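Local coordinates for Alpha/beta hydrolase (Streptomyces albidoflavus, PDB 6KSU), which is a penicillin-binding-protein-like cyclase that probably closes non-ribosomal peptides into macrolactams, joining residues of opposite chirality, at residues Ser83-Val93 against Tyr174-Leu182. Numbering follows the deposited sequence.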
# COMPACT_ATOMS: atom_id res chain seq x y z
N SER A 83 -2.63 -1.59 3.99
CA SER A 83 -2.84 -1.24 2.59
C SER A 83 -2.55 -2.38 1.64
O SER A 83 -2.90 -2.27 0.45
CB SER A 83 -1.97 -0.03 2.26
OG SER A 83 -2.58 1.14 2.78
N VAL A 84 -1.93 -3.48 2.10
CA VAL A 84 -1.78 -4.62 1.21
C VAL A 84 -3.17 -5.12 0.78
O VAL A 84 -3.30 -5.75 -0.27
CB VAL A 84 -0.90 -5.74 1.85
CG1 VAL A 84 -0.78 -6.99 0.94
CG2 VAL A 84 0.53 -5.21 2.15
N THR A 85 -4.21 -4.76 1.54
CA THR A 85 -5.59 -5.05 1.15
C THR A 85 -5.91 -4.60 -0.28
O THR A 85 -6.77 -5.18 -0.95
CB THR A 85 -6.55 -4.35 2.15
OG1 THR A 85 -6.30 -4.82 3.49
CG2 THR A 85 -8.02 -4.63 1.79
N LYS A 86 -5.24 -3.54 -0.75
CA LYS A 86 -5.55 -2.99 -2.07
C LYS A 86 -5.25 -3.99 -3.18
O LYS A 86 -5.87 -3.94 -4.25
CB LYS A 86 -4.75 -1.69 -2.30
CG LYS A 86 -5.23 -0.56 -1.46
CD LYS A 86 -4.29 0.63 -1.54
CE LYS A 86 -4.94 1.81 -0.84
NZ LYS A 86 -4.77 1.71 0.64
N PHE A 87 -4.29 -4.88 -2.96
CA PHE A 87 -4.01 -5.89 -3.96
C PHE A 87 -5.16 -6.89 -4.09
O PHE A 87 -5.46 -7.35 -5.19
CB PHE A 87 -2.68 -6.56 -3.61
CG PHE A 87 -2.35 -7.79 -4.42
CD1 PHE A 87 -1.96 -7.69 -5.74
CD2 PHE A 87 -2.34 -9.04 -3.81
CE1 PHE A 87 -1.61 -8.83 -6.48
CE2 PHE A 87 -2.01 -10.17 -4.54
CZ PHE A 87 -1.65 -10.06 -5.88
N LEU A 88 -5.87 -7.17 -3.00
CA LEU A 88 -6.99 -8.10 -3.11
C LEU A 88 -8.23 -7.41 -3.63
O LEU A 88 -8.96 -7.98 -4.45
CB LEU A 88 -7.23 -8.74 -1.74
CG LEU A 88 -5.91 -9.47 -1.49
CD1 LEU A 88 -5.20 -8.93 -0.27
CD2 LEU A 88 -6.13 -10.95 -1.42
N THR A 89 -8.44 -6.16 -3.21
CA THR A 89 -9.49 -5.34 -3.78
C THR A 89 -9.29 -5.18 -5.29
O THR A 89 -10.25 -5.30 -6.07
CB THR A 89 -9.52 -3.98 -3.09
OG1 THR A 89 -10.13 -4.15 -1.81
CG2 THR A 89 -10.34 -2.96 -3.92
N ALA A 90 -8.05 -4.90 -5.70
CA ALA A 90 -7.76 -4.82 -7.13
C ALA A 90 -8.05 -6.15 -7.80
O ALA A 90 -8.63 -6.19 -8.89
CB ALA A 90 -6.31 -4.44 -7.37
N GLU A 91 -7.67 -7.24 -7.14
CA GLU A 91 -7.93 -8.56 -7.69
C GLU A 91 -9.43 -8.80 -7.82
O GLU A 91 -9.90 -9.35 -8.82
CB GLU A 91 -7.25 -9.59 -6.81
CG GLU A 91 -5.74 -9.80 -7.12
CD GLU A 91 -5.22 -11.10 -6.50
OE1 GLU A 91 -5.80 -11.53 -5.49
OE2 GLU A 91 -4.26 -11.72 -7.02
N LEU A 92 -10.19 -8.37 -6.81
CA LEU A 92 -11.63 -8.49 -6.85
C LEU A 92 -12.22 -7.67 -7.99
O LEU A 92 -13.04 -8.17 -8.77
CB LEU A 92 -12.19 -8.03 -5.50
CG LEU A 92 -13.69 -8.15 -5.33
CD1 LEU A 92 -14.11 -9.56 -5.68
CD2 LEU A 92 -14.05 -7.81 -3.88
N VAL A 93 -11.77 -6.42 -8.13
CA VAL A 93 -12.26 -5.56 -9.21
C VAL A 93 -11.94 -6.18 -10.57
O VAL A 93 -12.77 -6.18 -11.49
CB VAL A 93 -11.65 -4.14 -9.09
CG1 VAL A 93 -11.94 -3.32 -10.32
CG2 VAL A 93 -12.17 -3.43 -7.87
N TYR A 174 -1.27 8.75 -4.16
CA TYR A 174 -1.79 7.61 -3.43
C TYR A 174 -3.05 8.01 -2.66
O TYR A 174 -3.12 9.09 -2.08
CB TYR A 174 -0.73 7.09 -2.47
CG TYR A 174 -1.01 5.75 -1.84
CD1 TYR A 174 -0.34 4.60 -2.29
CD2 TYR A 174 -1.90 5.63 -0.78
CE1 TYR A 174 -0.57 3.35 -1.69
CE2 TYR A 174 -2.13 4.36 -0.18
CZ TYR A 174 -1.46 3.24 -0.64
OH TYR A 174 -1.69 2.02 -0.05
N SER A 175 -4.05 7.12 -2.67
CA SER A 175 -5.37 7.49 -2.16
C SER A 175 -6.05 6.26 -1.58
O SER A 175 -6.43 5.35 -2.31
CB SER A 175 -6.21 8.13 -3.28
OG SER A 175 -7.54 8.36 -2.85
N ASN A 176 -6.19 6.22 -0.25
CA ASN A 176 -7.03 5.21 0.37
C ASN A 176 -8.48 5.39 -0.04
O ASN A 176 -9.21 4.41 -0.25
CB ASN A 176 -6.89 5.30 1.90
CG ASN A 176 -5.53 4.86 2.40
OD1 ASN A 176 -5.07 3.78 2.04
ND2 ASN A 176 -4.88 5.69 3.20
N THR A 177 -8.91 6.65 -0.14
CA THR A 177 -10.28 6.96 -0.52
C THR A 177 -10.58 6.47 -1.93
O THR A 177 -11.70 6.01 -2.21
CB THR A 177 -10.49 8.46 -0.41
OG1 THR A 177 -10.07 8.89 0.89
CG2 THR A 177 -11.95 8.84 -0.65
N GLY A 178 -9.60 6.56 -2.82
CA GLY A 178 -9.79 6.00 -4.15
C GLY A 178 -10.18 4.54 -4.10
O GLY A 178 -11.05 4.08 -4.86
N TYR A 179 -9.58 3.78 -3.18
CA TYR A 179 -9.93 2.38 -3.12
C TYR A 179 -11.23 2.16 -2.37
O TYR A 179 -11.97 1.23 -2.70
CB TYR A 179 -8.78 1.58 -2.53
CG TYR A 179 -7.87 1.04 -3.62
CD1 TYR A 179 -7.81 -0.32 -3.90
CD2 TYR A 179 -7.08 1.91 -4.38
CE1 TYR A 179 -6.99 -0.81 -4.90
CE2 TYR A 179 -6.25 1.42 -5.40
CZ TYR A 179 -6.21 0.05 -5.63
OH TYR A 179 -5.40 -0.45 -6.61
N CYS A 180 -11.56 3.03 -1.42
CA CYS A 180 -12.87 2.94 -0.80
C CYS A 180 -13.97 3.17 -1.82
O CYS A 180 -15.03 2.55 -1.75
CB CYS A 180 -12.97 3.93 0.36
SG CYS A 180 -11.73 3.60 1.66
N LEU A 181 -13.72 4.04 -2.81
CA LEU A 181 -14.65 4.17 -3.93
C LEU A 181 -14.70 2.89 -4.76
O LEU A 181 -15.74 2.57 -5.33
CB LEU A 181 -14.26 5.34 -4.82
CG LEU A 181 -14.57 6.74 -4.29
CD1 LEU A 181 -13.88 7.80 -5.15
CD2 LEU A 181 -16.08 6.94 -4.24
N LEU A 182 -13.58 2.16 -4.84
CA LEU A 182 -13.63 0.88 -5.54
C LEU A 182 -14.57 -0.09 -4.82
O LEU A 182 -15.21 -0.93 -5.46
CB LEU A 182 -12.22 0.32 -5.69
CG LEU A 182 -11.38 0.96 -6.80
CD1 LEU A 182 -9.91 0.57 -6.74
CD2 LEU A 182 -11.99 0.61 -8.18
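Lys86 reaches from helix 85-93 across one face of the Tyr179 ring to the polar groups at the start of helix 176-182. Its CG sits 3.8 Å from the centroid of that ring, a CH-pi contact lying 22° off the ring normal, while Leu182 CD1 covers the opposite face, so the ring is sandwiched. Tyr179 OH bonds to Leu132 O, which fixes the far end of the ring. The lysine chain runs extended until its last torsion (chi4 80°), where it bends to bring NZ to Asn176 OD1 at 2.5 Å, short for such a bond. That bond lies in the carbonyl plane with a C=O...N angle of 159°. NZ also bonds to Ala254 O and, weakly, to Tyr174 OH at 3.2 Å. Tyr174 arrives from the opposite direction, and its OH takes a second weak bond from Ser83 OG, at 3.1 Å. Ser175 caps helix 176-182, its OG accepting from Gly178 N at 2.7 Å. Farther along, Thr89 CG2 lies 3.7 Å from Tyr179 CD1, and Val93 CG2 meets Leu182 CD2 at 4.1 Å. Ser83 and Lys86 at a helix start, with Tyr174 and Asn176 facing them, fit the SxxK and YxN pattern known from class C beta-lactamases and many penicillin-binding proteins, consistent with the active site of this cyclase.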